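Side-chain contacts in MobB protein homolog (Geobacillus stearothermophilus, PDB 1XJC), which is of unproven function but probably binds a nucleotide through a P-loop NTPase fold and may assist synthesis of the molybdopterin guanine dinucleotide cofactor: residues Leu115-Ser118 and Glu119-Ala123; Val25-Ala28 and Val29-Gly32; Leu76-Arg80 and Pro81-Leu85. All coordinates share one frame; numbering follows the deposited sequence.

Contact 1: residues Leu115-Ser118 and Glu119-Ala123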
loop_
_atom_site.group_PDB
_atom_site.type_symbol
_atom_site.label_atom_id
_atom_site.label_comp_id
_atom_site.label_asym_id
_atom_site.label_seq_id
_atom_site.Cartn_x
_atom_site.Cartn_y
_atom_site.Cartn_z
ATOM N N LEU A 115 8.630 -1.145 -4.429
ATOM C CA LEU A 115 9.392 -2.366 -4.200
ATOM C C LEU A 115 9.973 -2.808 -5.540
ATOM O O LEU A 115 9.260 -2.878 -6.559
ATOM C CB LEU A 115 8.501 -3.460 -3.604
ATOM C CG LEU A 115 8.259 -3.216 -2.108
ATOM C CD1 LEU A 115 6.810 -2.930 -1.876
ATOM C CD2 LEU A 115 8.720 -4.424 -1.290
ATOM N N VAL A 116 11.273 -3.084 -5.548
ATOM C CA VAL A 116 11.939 -3.473 -6.781
ATOM C C VAL A 116 12.838 -4.687 -6.596
ATOM O O VAL A 116 13.576 -4.782 -5.612
ATOM C CB VAL A 116 12.796 -2.293 -7.355
ATOM C CG1 VAL A 116 11.900 -1.056 -7.608
ATOM C CG2 VAL A 116 13.906 -1.931 -6.399
ATOM N N ARG A 117 12.781 -5.605 -7.556
ATOM C CA ARG A 117 13.614 -6.804 -7.507
ATOM C C ARG A 117 14.961 -6.530 -8.163
ATOM O O ARG A 117 15.959 -7.196 -7.874
ATOM C CB ARG A 117 12.939 -7.949 -8.268
ATOM C CG ARG A 117 11.515 -8.243 -7.819
ATOM C CD ARG A 117 10.784 -9.075 -8.873
ATOM N NE ARG A 117 10.701 -8.363 -10.153
ATOM C CZ ARG A 117 9.964 -8.759 -11.192
ATOM N NH1 ARG A 117 9.231 -9.871 -11.119
ATOM N NH2 ARG A 117 9.960 -8.041 -12.308
ATOM N N SER A 118 14.991 -5.517 -9.017
ATOM C CA SER A 118 16.195 -5.228 -9.785
ATOM C C SER A 118 16.276 -3.791 -10.283
ATOM O O SER A 118 15.331 -3.013 -10.152
ATOM C CB SER A 118 16.198 -6.137 -11.007
ATOM O OG SER A 118 15.016 -5.889 -11.762
ATOM N N GLU A 119 17.410 -3.465 -10.891
ATOM C CA GLU A 119 17.616 -2.143 -11.450
ATOM C C GLU A 119 16.608 -1.982 -12.585
ATOM O O GLU A 119 16.076 -0.895 -12.799
ATOM C CB GLU A 119 19.055 -2.013 -11.969
ATOM C CG GLU A 119 19.353 -0.729 -12.735
ATOM C CD GLU A 119 18.970 0.527 -11.967
ATOM O OE1 GLU A 119 19.218 0.583 -10.743
ATOM O OE2 GLU A 119 18.430 1.466 -12.601
ATOM N N GLU A 120 16.328 -3.076 -13.291
ATOM C CA GLU A 120 15.363 -3.066 -14.392
ATOM C C GLU A 120 13.952 -2.698 -13.908
ATOM O O GLU A 120 13.246 -1.920 -14.568
ATOM C CB GLU A 120 15.329 -4.434 -15.087
ATOM C CG GLU A 120 14.305 -4.535 -16.208
ATOM C CD GLU A 120 14.358 -5.871 -16.950
ATOM O OE1 GLU A 120 15.421 -6.192 -17.533
ATOM O OE2 GLU A 120 13.335 -6.598 -16.958
ATOM N N ASP A 121 13.529 -3.266 -12.776
ATOM C CA ASP A 121 12.214 -2.930 -12.219
ATOM C C ASP A 121 12.190 -1.430 -11.901
ATOM O O ASP A 121 11.207 -0.741 -12.163
ATOM C CB ASP A 121 11.955 -3.646 -10.887
ATOM C CG ASP A 121 11.433 -5.056 -11.046
ATOM O OD1 ASP A 121 11.277 -5.541 -12.174
ATOM O OD2 ASP A 121 11.167 -5.692 -10.006
ATOM N N TRP A 122 13.268 -0.947 -11.289
ATOM C CA TRP A 122 13.369 0.453 -10.883
ATOM C C TRP A 122 13.333 1.409 -12.064
ATOM O O TRP A 122 12.765 2.499 -11.965
ATOM C CB TRP A 122 14.657 0.681 -10.088
ATOM C CG TRP A 122 14.890 2.118 -9.672
ATOM C CD1 TRP A 122 15.997 2.883 -9.941
ATOM C CD2 TRP A 122 13.994 2.954 -8.926
ATOM N NE1 TRP A 122 15.842 4.137 -9.405
ATOM C CE2 TRP A 122 14.622 4.212 -8.780
ATOM C CE3 TRP A 122 12.709 2.764 -8.369
ATOM C CZ2 TRP A 122 14.015 5.283 -8.102
ATOM C CZ3 TRP A 122 12.105 3.829 -7.695
ATOM C CH2 TRP A 122 12.761 5.074 -7.568
ATOM N N ALA A 123 13.953 1.013 -13.169
ATOM C CA ALA A 123 13.971 1.849 -14.367
ATOM C C ALA A 123 12.550 2.110 -14.865
ATOM O O ALA A 123 12.246 3.203 -15.332
ATOM C CB ALA A 123 14.799 1.181 -15.464
HETATM O O HOH W 1 8.979 -4.490 -8.658
#
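With CG of Arg117 placed anti to the carbonyl carbon (chi1 -54°) and the chain folded back at chi3 (-61°), the guanidinium edge meets the carboxylate of Asp121 side-on. NE of Arg117 reaches OD2 of Asp121 at 2.7 Å and NH2 of Arg117 reaches OD1 of Asp121 at 2.8 Å, each oxygen using its syn lone pair; the two planes are nearly coplanar, 26° apart. OD2 of Asp121 is gripped further: Arg117 N gives it a 2.9 Å bond from the anti side, out of the carboxylate plane, and a water links it to Leu115 O. Were the carboxylate exchanged for an alanine's methyl, the guanidinium edge and the Arg117 amide would probably lose their shared acceptor. Ser118 is the N-cap of the helix: its OG accepts from Asp121 N at 3.2 Å, while its carbonyl O takes Trp122 N. Next to the cap, CG1 of Val116 packs on CE3 of Trp122 at 4.0 Å. The turn thus joins strand 112-116 to helix 119-125 in a beta-alpha-beta unit, whose next strand, 131-136, is touched by Val116 at Val134 and Ala136 and by Trp122 at Ile131 and Val134.

Contact 2: residues Val25-Ala28 and Val29-Gly32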
loop_
_atom_site.group_PDB
_atom_site.type_symbol
_atom_site.label_atom_id
_atom_site.label_comp_id
_atom_site.label_asym_id
_atom_site.label_seq_id
_atom_site.Cartn_x
_atom_site.Cartn_y
_atom_site.Cartn_z
ATOM N N VAL A 25 0.756 -3.453 8.015
ATOM C CA VAL A 25 -0.580 -3.571 8.614
ATOM C C VAL A 25 -0.465 -4.018 10.084
ATOM O O VAL A 25 -1.108 -3.442 10.960
ATOM C CB VAL A 25 -1.491 -4.595 7.832
ATOM C CG1 VAL A 25 -2.693 -4.971 8.674
ATOM C CG2 VAL A 25 -1.968 -3.993 6.500
ATOM N N ALA A 26 0.367 -5.025 10.359
ATOM C CA ALA A 26 0.539 -5.529 11.728
ATOM C C ALA A 26 1.043 -4.461 12.713
ATOM O O ALA A 26 0.555 -4.372 13.848
ATOM C CB ALA A 26 1.515 -6.762 11.736
ATOM N N ALA A 27 2.009 -3.649 12.289
ATOM C CA ALA A 27 2.539 -2.610 13.170
ATOM C C ALA A 27 1.435 -1.591 13.417
ATOM O O ALA A 27 1.243 -1.139 14.547
ATOM C CB ALA A 27 3.759 -1.923 12.531
ATOM N N ALA A 28 0.703 -1.228 12.360
ATOM C CA ALA A 28 -0.380 -0.248 12.523
ATOM C C ALA A 28 -1.433 -0.806 13.491
ATOM O O ALA A 28 -1.907 -0.095 14.375
ATOM C CB ALA A 28 -1.030 0.074 11.159
ATOM N N VAL A 29 -1.801 -2.078 13.318
ATOM C CA VAL A 29 -2.796 -2.697 14.206
ATOM C C VAL A 29 -2.308 -2.698 15.655
ATOM O O VAL A 29 -3.056 -2.339 16.574
ATOM C CB VAL A 29 -3.146 -4.165 13.761
ATOM C CG1 VAL A 29 -4.031 -4.829 14.805
ATOM C CG2 VAL A 29 -3.878 -4.149 12.414
ATOM N N ARG A 30 -1.056 -3.089 15.868
ATOM C CA ARG A 30 -0.493 -3.106 17.225
ATOM C C ARG A 30 -0.562 -1.739 17.892
ATOM O O ARG A 30 -0.744 -1.653 19.095
ATOM C CB ARG A 30 0.975 -3.539 17.224
ATOM C CG ARG A 30 1.220 -4.969 16.877
ATOM C CD ARG A 30 2.674 -5.319 17.159
ATOM N NE ARG A 30 3.141 -6.372 16.265
ATOM C CZ ARG A 30 3.725 -6.157 15.088
ATOM N NH1 ARG A 30 3.930 -4.921 14.646
ATOM N NH2 ARG A 30 4.099 -7.189 14.347
ATOM N N GLU A 31 -0.375 -0.677 17.116
ATOM C CA GLU A 31 -0.439 0.679 17.655
ATOM C C GLU A 31 -1.885 1.044 17.933
ATOM O O GLU A 31 -2.162 2.139 18.413
ATOM C CB GLU A 31 0.139 1.699 16.664
ATOM C CG GLU A 31 1.644 1.696 16.567
ATOM C CD GLU A 31 2.291 1.986 17.901
ATOM O OE1 GLU A 31 2.124 3.116 18.414
ATOM O OE2 GLU A 31 2.953 1.073 18.440
ATOM N N GLY A 32 -2.803 0.130 17.613
ATOM C CA GLY A 32 -4.213 0.397 17.829
ATOM C C GLY A 32 -4.882 1.252 16.757
ATOM O O GLY A 32 -5.991 1.746 16.966
HETATM O O HOH W 2 3.769 -1.135 16.157
#
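The side chain of Arg30 runs back over the turn that precedes it, so that its guanidinium lies with one face over the carbonyl carbon of Ala26. Its CG stands anti to the carbonyl carbon and the chain is extended as far as NE; chi4 of 91° then turns the flat group across that line. The two ends of the guanidinium serve different neighbours: NH2 comes to 3.7 Å from CB of Ala26, and NH1 sits close to the backbone of Ala27, also 3.7 Å from its CB. NH1 and the amide N of Ala27 are both donors, so the two do not bond to each other. The small methyls of Ala26 and Ala27 probably allow the long chain to lie close to the helix surface.

Val25 and Val29, one turn apart, point the same way side by side, CG1 of Val25 meeting CG2 of Val29 at 4.0 Å. In the backbone, Val29 N donates to Val25 O at 2.8 Å, and Arg30 N to Ala26 O at 2.9 Å, the regular bonds of the last turns of helix 17-30, whose first turn carries the end of a probable P-loop (Walker A) motif.

Glu31 N to Ala27 O, at 3.1 Å, is the last regular helix bond. The helix then ends in a Schellman motif at Gly32, whose phi of 81° would jam a CB against the preceding carbonyl O; within the motif Gly32 N donates to Val29 O at 2.7 Å. Glu31, bent at chi2 (-59°), brings OE2 to a water that also donates to Ala27 O. Towards the sheet, Val25 and Ala28 touch strands 35-39 and 99-103, at Thr37, Val35, Leu101 and Leu99; Ala27 and Glu31 meet helix 154-166 at Ile158 and Met162.

Contact 3: residues Leu76-Arg80 and Pro81-Leu85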
loop_
_atom_site.group_PDB
_atom_site.type_symbol
_atom_site.label_atom_id
_atom_site.label_comp_id
_atom_site.label_asym_id
_atom_site.label_seq_id
_atom_site.Cartn_x
_atom_site.Cartn_y
_atom_site.Cartn_z
ATOM N N LEU A 76 -19.039 -8.158 1.534
ATOM C CA LEU A 76 -19.720 -7.621 0.364
ATOM C C LEU A 76 -19.046 -7.967 -0.960
ATOM O O LEU A 76 -17.806 -8.001 -1.059
ATOM C CB LEU A 76 -19.790 -6.091 0.460
ATOM C CG LEU A 76 -20.609 -5.389 1.553
ATOM C CD1 LEU A 76 -20.153 -3.933 1.699
ATOM C CD2 LEU A 76 -22.079 -5.437 1.198
ATOM N N HIS A 77 -19.874 -8.210 -1.975
ATOM C CA HIS A 77 -19.412 -8.483 -3.336
ATOM C C HIS A 77 -20.257 -7.532 -4.187
ATOM O O HIS A 77 -21.479 -7.701 -4.299
ATOM C CB HIS A 77 -19.660 -9.948 -3.708
ATOM C CG HIS A 77 -18.666 -10.893 -3.104
ATOM N ND1 HIS A 77 -17.415 -11.103 -3.644
ATOM C CD2 HIS A 77 -18.713 -11.633 -1.971
ATOM C CE1 HIS A 77 -16.734 -11.930 -2.869
ATOM N NE2 HIS A 77 -17.498 -12.265 -1.845
ATOM N N LEU A 78 -19.616 -6.517 -4.758
ATOM C CA LEU A 78 -20.323 -5.514 -5.534
ATOM C C LEU A 78 -19.789 -5.452 -6.962
ATOM O O LEU A 78 -18.577 -5.390 -7.172
ATOM C CB LEU A 78 -20.168 -4.144 -4.861
ATOM C CG LEU A 78 -20.461 -4.054 -3.351
ATOM C CD1 LEU A 78 -20.131 -2.662 -2.848
ATOM C CD2 LEU A 78 -21.923 -4.375 -3.064
ATOM N N ARG A 79 -20.693 -5.459 -7.937
ATOM C CA ARG A 79 -20.294 -5.424 -9.335
ATOM C C ARG A 79 -20.556 -4.064 -9.968
ATOM O O ARG A 79 -21.558 -3.407 -9.690
ATOM C CB ARG A 79 -21.024 -6.521 -10.128
ATOM C CG ARG A 79 -20.431 -6.756 -11.525
ATOM C CD ARG A 79 -21.146 -7.876 -12.293
ATOM N NE ARG A 79 -22.321 -7.378 -13.012
ATOM C CZ ARG A 79 -23.527 -7.936 -12.957
ATOM N NH1 ARG A 79 -23.731 -9.020 -12.212
ATOM N NH2 ARG A 79 -24.528 -7.408 -13.649
ATOM N N ARG A 80 -19.632 -3.650 -10.828
ATOM C CA ARG A 80 -19.713 -2.372 -11.528
ATOM C C ARG A 80 -18.883 -2.559 -12.796
ATOM O O ARG A 80 -17.976 -3.393 -12.824
ATOM C CB ARG A 80 -19.075 -1.275 -10.682
ATOM C CG ARG A 80 -19.926 -0.053 -10.452
ATOM C CD ARG A 80 -19.048 1.101 -9.980
ATOM N NE ARG A 80 -19.828 2.241 -9.504
ATOM C CZ ARG A 80 -20.635 2.196 -8.447
ATOM N NH1 ARG A 80 -20.760 1.068 -7.768
ATOM N NH2 ARG A 80 -21.309 3.273 -8.065
ATOM N N PRO A 81 -19.187 -1.805 -13.866
ATOM C CA PRO A 81 -18.370 -1.997 -15.069
ATOM C C PRO A 81 -16.889 -1.820 -14.690
ATOM O O PRO A 81 -16.039 -2.641 -15.053
ATOM C CB PRO A 81 -18.881 -0.905 -16.019
ATOM C CG PRO A 81 -20.331 -0.761 -15.610
ATOM C CD PRO A 81 -20.264 -0.825 -14.092
ATOM N N LEU A 82 -16.597 -0.770 -13.927
ATOM C CA LEU A 82 -15.226 -0.504 -13.484
ATOM C C LEU A 82 -15.121 0.132 -12.091
ATOM O O LEU A 82 -15.825 1.085 -11.790
ATOM C CB LEU A 82 -14.512 0.429 -14.475
ATOM C CG LEU A 82 -13.268 1.103 -13.876
ATOM C CD1 LEU A 82 -12.115 0.116 -13.907
ATOM C CD2 LEU A 82 -12.914 2.367 -14.645
ATOM N N TRP A 83 -14.229 -0.391 -11.256
ATOM C CA TRP A 83 -14.011 0.180 -9.927
ATOM C C TRP A 83 -12.723 1.007 -9.892
ATOM O O TRP A 83 -11.647 0.490 -10.154
ATOM C CB TRP A 83 -13.902 -0.915 -8.857
ATOM C CG TRP A 83 -15.211 -1.547 -8.497
ATOM C CD1 TRP A 83 -15.675 -2.765 -8.899
ATOM C CD2 TRP A 83 -16.238 -0.970 -7.685
ATOM N NE1 TRP A 83 -16.933 -2.983 -8.388
ATOM C CE2 TRP A 83 -17.304 -1.896 -7.640
ATOM C CE3 TRP A 83 -16.362 0.237 -6.991
ATOM C CZ2 TRP A 83 -18.481 -1.651 -6.925
ATOM C CZ3 TRP A 83 -17.535 0.484 -6.277
ATOM C CH2 TRP A 83 -18.582 -0.464 -6.252
ATOM N N ARG A 84 -12.827 2.289 -9.576
ATOM C CA ARG A 84 -11.629 3.109 -9.470
ATOM C C ARG A 84 -11.236 3.142 -7.991
ATOM O O ARG A 84 -12.090 2.962 -7.120
ATOM C CB ARG A 84 -11.908 4.523 -9.967
ATOM C CG ARG A 84 -12.210 4.597 -11.446
ATOM C CD ARG A 84 -12.797 5.948 -11.819
ATOM N NE ARG A 84 -13.154 5.990 -13.235
ATOM C CZ ARG A 84 -12.276 6.096 -14.231
ATOM N NH1 ARG A 84 -10.976 6.180 -13.969
ATOM N NH2 ARG A 84 -12.699 6.100 -15.491
ATOM N N LEU A 85 -9.956 3.375 -7.699
ATOM C CA LEU A 85 -9.521 3.414 -6.301
ATOM C C LEU A 85 -10.383 4.403 -5.528
ATOM O O LEU A 85 -10.801 4.112 -4.416
ATOM C CB LEU A 85 -8.041 3.809 -6.171
ATOM C CG LEU A 85 -7.573 4.016 -4.718
ATOM C CD1 LEU A 85 -7.658 2.689 -3.945
ATOM C CD2 LEU A 85 -6.121 4.571 -4.704
#
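Trp83 NE1 donates to the backbone O of Leu78 at 3.2 Å, a bond bent at the hydrogen (136°) and reaching the oxygen from 47° above the carbonyl plane, not on a lone pair. It ties the indole to the strand end, in a surface loop that leads from the beta-hairpin of strands 65-70 and 73-78 to helix 85-92, with Arg84 at the N-cap of that helix. CB of Leu78 packs against CZ2 of the Trp83 ring at 3.6 Å, and Leu78 also touches Ala65 on the partner strand of the hairpin. CB of Arg80 lies over one ring face, offset toward the rim, and makes a CH-pi contact 3.8 Å from the centroid of the five-membered ring of Trp83. Beyond CG the arginine chain stays extended to NE and crosses the indole at about a right angle, carrying the guanidinium past the six-membered ring with the two planes 48° apart. CB thus lies over the pyrrole part, CD and the guanidinium toward the benzene part. As the residues of this loop also touch crystal neighbours, the exposed end of Arg80 may partly reflect the lattice. CG of Arg80 also lies 3.7 Å from CD of the next residue, Pro81, while CD of Arg80 comes to 4.0 Å from CZ3 of Trp83.

Overall arrangement
Along the chain the order is contact 2, contact 3, contact 1, in series. They lie about 28 to 31 Å apart between centres, and their nearest atoms stay about 12 to 15 Å apart, so none touches another. Contacts 1 and 2 sit on opposite sides of the chain's centre, yet both belong to the parallel six-stranded sheet and its helices: contact 2 ends helix 17-30, and contact 1 leads from strand 112-116 into helix 119-125. Contact 3 belongs to the two-stranded antiparallel hairpin and its exit loop. Together they illustrate how local turns and helix ends connect the pieces of a fold that probably serves nucleotide binding.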